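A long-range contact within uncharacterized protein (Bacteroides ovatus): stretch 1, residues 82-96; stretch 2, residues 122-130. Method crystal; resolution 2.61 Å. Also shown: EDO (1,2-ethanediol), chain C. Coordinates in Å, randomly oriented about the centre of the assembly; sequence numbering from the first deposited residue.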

ATOM      1  N   GLU A  82       5.945  25.629 -25.540  1.00 45.90           N
ATOM      2  CA  GLU A  82       4.663  24.995 -25.322  1.00 45.30           C
ATOM      3  C   GLU A  82       4.810  23.577 -24.695  1.00 43.66           C
ATOM      4  O   GLU A  82       3.908  23.108 -23.998  1.00 46.88           O
ATOM      5  CB  GLU A  82       3.831  24.942 -26.631  1.00 46.12           C
ATOM      6  CG  GLU A  82       4.334  23.973 -27.716  1.00 46.11           C
ATOM      7  CD  GLU A  82       5.399  24.578 -28.614  1.00 53.43           C
ATOM      8  OE1 GLU A  82       5.805  25.740 -28.367  1.00 48.78           O
ATOM      9  OE2 GLU A  82       5.828  23.886 -29.576  1.00 52.25           O
ATOM     10  N   LEU A  83       5.956  22.936 -24.904  1.00 41.28           N
ATOM     11  CA  LEU A  83       6.201  21.600 -24.348  1.00 41.14           C
ATOM     12  C   LEU A  83       6.931  21.648 -22.992  1.00 42.30           C
ATOM     13  O   LEU A  83       7.203  20.612 -22.403  1.00 45.64           O
ATOM     14  CB  LEU A  83       7.039  20.767 -25.308  1.00 41.50           C
ATOM     15  CG  LEU A  83       6.531  20.529 -26.725  1.00 45.28           C
ATOM     16  CD1 LEU A  83       7.560  19.685 -27.509  1.00 36.98           C
ATOM     17  CD2 LEU A  83       5.179  19.854 -26.717  1.00 37.95           C
ATOM     18  N   TRP A  84       7.257  22.843 -22.519  1.00 41.84           N
ATOM     19  CA  TRP A  84       8.060  22.996 -21.294  1.00 42.19           C
ATOM     20  C   TRP A  84       7.324  22.594 -20.037  1.00 41.95           C
ATOM     21  O   TRP A  84       6.111  22.739 -19.931  1.00 42.42           O
ATOM     22  CB  TRP A  84       8.498  24.449 -21.125  1.00 43.62           C
ATOM     23  CG  TRP A  84       9.681  24.830 -21.886  1.00 43.72           C
ATOM     24  CD1 TRP A  84      10.059  24.356 -23.104  1.00 38.51           C
ATOM     25  CD2 TRP A  84      10.588  25.874 -21.563  1.00 56.86           C
ATOM     26  NE1 TRP A  84      11.184  24.995 -23.528  1.00 42.24           N
ATOM     27  CE2 TRP A  84      11.529  25.942 -22.605  1.00 55.64           C
ATOM     28  CE3 TRP A  84      10.719  26.747 -20.471  1.00 67.78           C
ATOM     29  CZ2 TRP A  84      12.599  26.841 -22.592  1.00 69.31           C
ATOM     30  CZ3 TRP A  84      11.787  27.636 -20.451  1.00 74.43           C
ATOM     31  CH2 TRP A  84      12.714  27.674 -21.503  1.00 76.90           C
ATOM     32  N   TYR A  85       8.083  22.143 -19.060  1.00 41.71           N
ATOM     33  CA  TYR A  85       7.560  21.920 -17.743  1.00 40.48           C
ATOM     34  C   TYR A  85       7.468  23.269 -17.027  1.00 41.95           C
ATOM     35  O   TYR A  85       8.227  24.187 -17.323  1.00 43.24           O
ATOM     36  CB  TYR A  85       8.468  20.988 -16.973  1.00 38.64           C
ATOM     37  CG  TYR A  85       8.527  19.600 -17.532  1.00 36.76           C
ATOM     38  CD1 TYR A  85       7.443  18.757 -17.438  1.00 31.06           C
ATOM     39  CD2 TYR A  85       9.688  19.111 -18.113  1.00 40.74           C
ATOM     40  CE1 TYR A  85       7.489  17.466 -17.936  1.00 36.76           C
ATOM     41  CE2 TYR A  85       9.751  17.814 -18.605  1.00 40.20           C
ATOM     42  CZ  TYR A  85       8.642  16.998 -18.510  1.00 40.09           C
ATOM     43  OH  TYR A  85       8.688  15.708 -18.982  1.00 43.49           O
ATOM     44  N   THR A  86       6.537  23.388 -16.100  1.00 39.91           N
ATOM     45  CA  THR A  86       6.363  24.619 -15.386  1.00 39.87           C
ATOM     46  C   THR A  86       6.516  24.394 -13.895  1.00 41.11           C
ATOM     47  O   THR A  86       5.943  23.480 -13.344  1.00 38.29           O
ATOM     48  CB  THR A  86       5.023  25.203 -15.672  1.00 40.28           C
ATOM     49  OG1 THR A  86       4.900  25.413 -17.083  1.00 40.66           O
ATOM     50  CG2 THR A  86       4.841  26.542 -14.928  1.00 33.50           C
ATOM     51  N   GLU A  87       7.334  25.223 -13.256  1.00 45.34           N
ATOM     52  CA  GLU A  87       7.597  25.078 -11.841  1.00 46.93           C
ATOM     53  C   GLU A  87       6.315  25.232 -11.069  1.00 46.99           C
ATOM     54  O   GLU A  87       5.576  26.147 -11.300  1.00 47.75           O
ATOM     55  CB  GLU A  87       8.611  26.109 -11.378  1.00 47.49           C
ATOM     56  CG  GLU A  87       8.967  25.991  -9.901  1.00 48.53           C
ATOM     57  CD  GLU A  87       9.932  27.065  -9.441  1.00 54.22           C
ATOM     58  OE1 GLU A  87      10.655  27.628 -10.295  1.00 62.11           O
ATOM     59  OE2 GLU A  87       9.985  27.327  -8.223  1.00 51.74           O
HETATM   60  N   MSE A  88       6.038  24.294 -10.178  1.00 49.20           N
HETATM   61  CA  MSE A  88       4.828  24.357  -9.389  1.00 51.44           C
HETATM   62  C   MSE A  88       4.780  25.627  -8.551  1.00 54.10           C
HETATM   63  O   MSE A  88       5.810  26.102  -8.043  1.00 53.62           O
HETATM   64  CB  MSE A  88       4.717  23.157  -8.492  1.00 52.58           C
HETATM   65  CG  MSE A  88       3.391  23.039  -7.843  1.00 56.06           C
HETATM   66 SE   MSE A  88       2.995  21.232  -7.473  0.75 54.91          SE
HETATM   67  CE  MSE A  88       1.165  21.411  -6.880  1.00 62.44           C
ATOM     68  N   GLU A  89       3.574  26.163  -8.400  1.00 57.35           N
ATOM     69  CA  GLU A  89       3.368  27.437  -7.715  1.00 60.05           C
ATOM     70  C   GLU A  89       3.594  27.272  -6.222  1.00 59.40           C
ATOM     71  O   GLU A  89       3.228  26.256  -5.652  1.00 59.57           O
ATOM     72  CB  GLU A  89       1.934  27.959  -7.993  1.00 61.79           C
ATOM     73  CG  GLU A  89       1.639  28.259  -9.495  1.00 65.99           C
ATOM     74  CD  GLU A  89       0.124  28.458  -9.799  1.00 73.30           C
ATOM     75  OE1 GLU A  89      -0.696  27.551  -9.462  1.00 64.36           O
ATOM     76  OE2 GLU A  89      -0.220  29.487 -10.432  1.00 68.10           O
ATOM     77  N   GLU A  90       4.177  28.283  -5.590  1.00 60.90           N
ATOM     78  CA  GLU A  90       4.488  28.215  -4.148  1.00 63.78           C
ATOM     79  C   GLU A  90       3.244  28.090  -3.263  1.00 62.29           C
ATOM     80  O   GLU A  90       3.315  27.555  -2.167  1.00 62.38           O
ATOM     81  CB  GLU A  90       5.308  29.431  -3.719  1.00 67.09           C
ATOM     82  CG  GLU A  90       6.694  29.509  -4.401  1.00 78.43           C
ATOM     83  CD  GLU A  90       7.554  30.679  -3.897  1.00 90.42           C
ATOM     84  OE1 GLU A  90       7.131  31.374  -2.938  1.00 95.81           O
ATOM     85  OE2 GLU A  90       8.653  30.894  -4.464  1.00 90.22           O
ATOM     86  N   ASP A  91       2.111  28.568  -3.749  1.00 62.94           N
ATOM     87  CA  ASP A  91       0.876  28.504  -2.975  1.00 64.84           C
ATOM     88  C   ASP A  91       0.235  27.112  -3.028  1.00 62.70           C
ATOM     89  O   ASP A  91      -0.724  26.847  -2.311  1.00 63.65           O
ATOM     90  CB  ASP A  91      -0.129  29.584  -3.459  1.00 67.01           C
ATOM     91  CG  ASP A  91      -0.648  29.332  -4.904  1.00 72.84           C
ATOM     92  OD1 ASP A  91      -1.446  28.385  -5.108  1.00 66.48           O
ATOM     93  OD2 ASP A  91      -0.332  30.152  -5.802  1.00 85.68           O
ATOM     94  N   LYS A  92       0.802  26.213  -3.844  1.00 58.66           N
ATOM     95  CA  LYS A  92       0.202  24.894  -4.069  1.00 56.00           C
ATOM     96  C   LYS A  92       0.864  23.745  -3.279  1.00 53.04           C
ATOM     97  O   LYS A  92       0.374  22.607  -3.324  1.00 49.70           O
ATOM     98  CB  LYS A  92       0.228  24.549  -5.573  1.00 57.20           C
ATOM     99  CG  LYS A  92      -0.642  25.485  -6.493  1.00 63.04           C
ATOM    100  CD  LYS A  92      -2.173  25.317  -6.247  1.00 63.89           C
ATOM    101  CE  LYS A  92      -3.027  26.096  -7.297  1.00 63.01           C
ATOM    102  NZ  LYS A  92      -2.843  27.588  -7.230  1.00 65.59           N
ATOM    103  N   TYR A  93       1.954  24.037  -2.548  1.00 51.82           N
ATOM    104  CA  TYR A  93       2.683  22.987  -1.799  1.00 49.00           C
ATOM    105  C   TYR A  93       3.452  23.524  -0.582  1.00 50.18           C
ATOM    106  O   TYR A  93       3.840  24.672  -0.546  1.00 51.81           O
ATOM    107  CB  TYR A  93       3.673  22.288  -2.722  1.00 47.16           C
ATOM    108  CG  TYR A  93       4.858  23.150  -3.073  1.00 46.12           C
ATOM    109  CD1 TYR A  93       5.941  23.268  -2.204  1.00 45.17           C
ATOM    110  CD2 TYR A  93       4.869  23.898  -4.231  1.00 37.75           C
ATOM    111  CE1 TYR A  93       7.005  24.085  -2.503  1.00 48.57           C
ATOM    112  CE2 TYR A  93       5.936  24.716  -4.544  1.00 42.74           C
ATOM    113  CZ  TYR A  93       7.002  24.799  -3.685  1.00 48.93           C
ATOM    114  OH  TYR A  93       8.046  25.627  -3.986  1.00 54.49           O
ATOM    115  N   GLU A  94       3.710  22.639   0.381  1.00 52.24           N
ATOM    116  CA  GLU A  94       4.568  22.946   1.550  1.00 54.38           C
ATOM    117  C   GLU A  94       5.315  21.687   1.941  1.00 50.13           C
ATOM    118  O   GLU A  94       4.783  20.608   1.836  1.00 48.05           O
ATOM    119  CB  GLU A  94       3.724  23.414   2.766  1.00 58.43           C
ATOM    120  CG  GLU A  94       3.027  24.812   2.610  1.00 74.25           C
ATOM    121  CD  GLU A  94       4.005  26.011   2.785  1.00 89.31           C
ATOM    122  OE1 GLU A  94       5.239  25.786   2.854  1.00 99.00           O
ATOM    123  OE2 GLU A  94       3.526  27.167   2.853  1.00 90.37           O
ATOM    124  N   PHE A  95       6.563  21.829   2.362  1.00 48.37           N
ATOM    125  CA  PHE A  95       7.291  20.707   2.957  1.00 46.30           C
ATOM    126  C   PHE A  95       8.372  21.232   3.881  1.00 47.45           C
ATOM    127  O   PHE A  95       8.863  22.329   3.694  1.00 48.80           O
ATOM    128  CB  PHE A  95       7.895  19.795   1.880  1.00 44.18           C
ATOM    129  CG  PHE A  95       8.917  20.453   1.044  1.00 37.83           C
ATOM    130  CD1 PHE A  95      10.210  20.574   1.484  1.00 41.35           C
ATOM    131  CD2 PHE A  95       8.595  20.944  -0.198  1.00 43.79           C
ATOM    132  CE1 PHE A  95      11.156  21.222   0.714  1.00 43.34           C
ATOM    133  CE2 PHE A  95       9.552  21.577  -0.981  1.00 39.25           C
ATOM    134  CZ  PHE A  95      10.812  21.731  -0.518  1.00 36.12           C
ATOM    135  N   PRO A  96       8.740  20.451   4.892  1.00 49.82           N
ATOM    136  CA  PRO A  96       9.746  20.939   5.824  1.00 52.72           C
ATOM    137  C   PRO A  96      11.127  21.053   5.176  1.00 53.83           C
ATOM    138  O   PRO A  96      11.533  20.178   4.411  1.00 52.68           O
ATOM    139  CB  PRO A  96       9.740  19.883   6.955  1.00 52.75           C
ATOM    140  CG  PRO A  96       9.037  18.712   6.409  1.00 51.33           C
ATOM    141  CD  PRO A  96       8.107  19.208   5.352  1.00 51.60           C
TER
HETATM  142  C1  EDO C 402       8.772  24.804   1.388  1.00 62.44           C
HETATM  143  O1  EDO C 402       7.499  24.650   2.046  1.00 54.49           O
HETATM  144  C2  EDO C 402       9.857  25.145   2.417  1.00 70.33           C
HETATM  145  O2  EDO C 402      11.040  24.363   2.174  1.00 70.74           O
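Stretch 2, residues 122-130: LEKWVLPLT

Stretch 2 is extended as it runs on to Thr 130, and lies parallel to a strand of stretch 1 that includes Thr 86 and Glu 87. The register is set by two parallel bridges, Thr 86 with Trp 125 (CA to CA 5.1 Å) and Glu 87 with Val 126 (CA to CA 5.2 Å). Three backbone hydrogen bonds support this assignment: Thr 86 N donates to Lys 124 O at 3.0 Å (171° at the hydrogen), Val 126 N to Thr 86 O at 3.0 Å (154°), and Met 88 N to Val 126 O at 2.9 Å (155°). Thr 86 thus bonds through both its N and its O to Lys 124 and Val 126, which flank Trp 125, as a parallel ladder requires. Beyond Met 88 the backbones separate; Phe 95 and Leu 129 have CA atoms 10.5 Å apart, so only side chains bridge the gap there.

At the start of the pairing, Lys 124 NZ donates to Leu 83 O at 2.9 Å and lies 4.9 Å from the centroid of the Tyr 85 ring, an off-centre cation-pi contact. Thr 86 OG1 donates to Glu 123 OE1 at 2.9 Å. Water 1 adds an indirect link, donating to Trp 84 O at 2.6 Å and accepting from Lys 124 N at 2.9 Å.

Thr 86 and Trp 125 direct their side chains to the same face of the sheet, bringing Thr 86 CG2 within 3.7 Å of Trp 125 CZ3. The indole also reaches Met 88, with Trp 125 CE3 3.7 Å from Met 88 CA. Val 126 CG2 instead packs 3.5 Å from Tyr 85 CD1. Farther along, Leu 127 CD1 sits over one face of Tyr 93, 3.8 Å from the ring centroid and 12° off its normal, while Leu 129 CD2 meets Phe 95 CE2 at 3.6 Å.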

ATOM      1  N   LEU A 122      -3.666  22.693 -17.366  1.00 40.01           N
ATOM      2  CA  LEU A 122      -3.169  23.002 -18.682  1.00 40.62           C
ATOM      3  C   LEU A 122      -1.635  22.872 -18.645  1.00 41.60           C
ATOM      4  O   LEU A 122      -1.005  22.545 -19.646  1.00 40.82           O
ATOM      5  CB  LEU A 122      -3.583  24.421 -19.124  1.00 39.47           C
ATOM      6  CG  LEU A 122      -2.877  24.920 -20.402  1.00 43.35           C
ATOM      7  CD1 LEU A 122      -3.669  25.968 -21.115  1.00 45.83           C
ATOM      8  CD2 LEU A 122      -1.491  25.441 -20.063  1.00 49.01           C
ATOM      9  N   GLU A 123      -1.051  23.117 -17.468  1.00 42.05           N
ATOM     10  CA  GLU A 123       0.390  23.096 -17.309  1.00 42.63           C
ATOM     11  C   GLU A 123       0.867  21.712 -16.904  1.00 43.32           C
ATOM     12  O   GLU A 123       0.142  20.961 -16.218  1.00 43.23           O
ATOM     13  CB  GLU A 123       0.832  24.110 -16.240  1.00 43.48           C
ATOM     14  CG  GLU A 123       0.306  25.563 -16.446  1.00 46.00           C
ATOM     15  CD  GLU A 123       1.028  26.328 -17.555  1.00 46.82           C
ATOM     16  OE1 GLU A 123       2.168  25.959 -17.908  1.00 51.66           O
ATOM     17  OE2 GLU A 123       0.455  27.321 -18.046  1.00 45.79           O
ATOM     18  N   LYS A 124       2.068  21.354 -17.378  1.00 43.27           N
ATOM     19  CA  LYS A 124       2.766  20.170 -16.910  1.00 42.93           C
ATOM     20  C   LYS A 124       3.583  20.571 -15.674  1.00 40.35           C
ATOM     21  O   LYS A 124       4.739  20.996 -15.784  1.00 40.09           O
ATOM     22  CB  LYS A 124       3.683  19.608 -18.007  1.00 44.21           C
ATOM     23  CG  LYS A 124       2.930  18.982 -19.190  1.00 52.29           C
ATOM     24  CD  LYS A 124       3.862  18.151 -20.115  1.00 51.54           C
ATOM     25  CE  LYS A 124       4.913  19.023 -20.809  1.00 54.75           C
ATOM     26  NZ  LYS A 124       5.603  18.296 -21.929  1.00 58.39           N
ATOM     27  N   TRP A 125       2.962  20.468 -14.506  1.00 39.37           N
ATOM     28  CA  TRP A 125       3.576  20.945 -13.260  1.00 38.40           C
ATOM     29  C   TRP A 125       4.697  20.046 -12.785  1.00 38.71           C
ATOM     30  O   TRP A 125       4.582  18.820 -12.809  1.00 41.30           O
ATOM     31  CB  TRP A 125       2.530  21.049 -12.169  1.00 37.75           C
ATOM     32  CG  TRP A 125       1.430  22.004 -12.478  1.00 38.81           C
ATOM     33  CD1 TRP A 125       0.152  21.695 -12.779  1.00 39.94           C
ATOM     34  CD2 TRP A 125       1.520  23.432 -12.522  1.00 37.15           C
ATOM     35  NE1 TRP A 125      -0.576  22.834 -12.975  1.00 40.76           N
ATOM     36  CE2 TRP A 125       0.250  23.914 -12.843  1.00 37.27           C
ATOM     37  CE3 TRP A 125       2.544  24.342 -12.288  1.00 39.28           C
ATOM     38  CZ2 TRP A 125      -0.021  25.263 -12.964  1.00 36.96           C
ATOM     39  CZ3 TRP A 125       2.280  25.673 -12.414  1.00 35.97           C
ATOM     40  CH2 TRP A 125       1.003  26.127 -12.743  1.00 41.71           C
ATOM     41  N   VAL A 126       5.779  20.660 -12.333  1.00 38.55           N
ATOM     42  CA  VAL A 126       6.897  19.926 -11.780  1.00 35.53           C
ATOM     43  C   VAL A 126       7.430  20.627 -10.548  1.00 36.16           C
ATOM     44  O   VAL A 126       7.516  21.854 -10.507  1.00 38.68           O
ATOM     45  CB  VAL A 126       8.004  19.748 -12.803  1.00 36.20           C
ATOM     46  CG1 VAL A 126       9.219  19.094 -12.168  1.00 30.24           C
ATOM     47  CG2 VAL A 126       7.490  18.910 -13.982  1.00 30.33           C
ATOM     48  N   LEU A 127       7.686  19.839  -9.513  1.00 36.20           N
ATOM     49  CA  LEU A 127       8.248  20.326  -8.258  1.00 37.77           C
ATOM     50  C   LEU A 127       9.652  19.814  -8.158  1.00 37.90           C
ATOM     51  O   LEU A 127       9.862  18.626  -7.897  1.00 38.09           O
ATOM     52  CB  LEU A 127       7.425  19.809  -7.073  1.00 37.31           C
ATOM     53  CG  LEU A 127       7.911  20.216  -5.689  1.00 37.49           C
ATOM     54  CD1 LEU A 127       7.965  21.706  -5.578  1.00 31.68           C
ATOM     55  CD2 LEU A 127       6.994  19.633  -4.608  1.00 37.07           C
ATOM     56  N   PRO A 128      10.627  20.671  -8.438  1.00 38.17           N
ATOM     57  CA  PRO A 128      12.023  20.270  -8.458  1.00 40.08           C
ATOM     58  C   PRO A 128      12.659  20.375  -7.100  1.00 40.94           C
ATOM     59  O   PRO A 128      12.756  21.474  -6.547  1.00 41.23           O
ATOM     60  CB  PRO A 128      12.647  21.275  -9.396  1.00 39.74           C
ATOM     61  CG  PRO A 128      11.872  22.487  -9.180  1.00 38.38           C
ATOM     62  CD  PRO A 128      10.460  22.042  -8.899  1.00 39.03           C
ATOM     63  N   LEU A 129      13.086  19.235  -6.562  1.00 40.88           N
ATOM     64  CA  LEU A 129      13.704  19.183  -5.243  1.00 41.77           C
ATOM     65  C   LEU A 129      15.148  18.792  -5.358  1.00 42.40           C
ATOM     66  O   LEU A 129      15.507  17.909  -6.135  1.00 41.55           O
ATOM     67  CB  LEU A 129      12.985  18.180  -4.355  1.00 41.20           C
ATOM     68  CG  LEU A 129      11.496  18.442  -4.153  1.00 42.08           C
ATOM     69  CD1 LEU A 129      10.860  17.323  -3.327  1.00 39.86           C
ATOM     70  CD2 LEU A 129      11.287  19.776  -3.504  1.00 36.56           C
ATOM     71  N   THR A 130      15.984  19.469  -4.592  1.00 43.40           N
ATOM     72  CA  THR A 130      17.389  19.171  -4.544  1.00 44.70           C
ATOM     73  C   THR A 130      17.812  19.104  -3.075  1.00 44.36           C
ATOM     74  O   THR A 130      17.227  19.777  -2.211  1.00 42.24           O
ATOM     75  CB  THR A 130      18.224  20.262  -5.294  1.00 46.81           C
ATOM     76  OG1 THR A 130      19.571  19.810  -5.479  1.00 53.60           O
ATOM     77  CG2 THR A 130      18.239  21.568  -4.505  1.00 53.19           C
TER
HETATM   78  O   HOH W   1       3.669  23.126 -19.080  1.00 57.33           O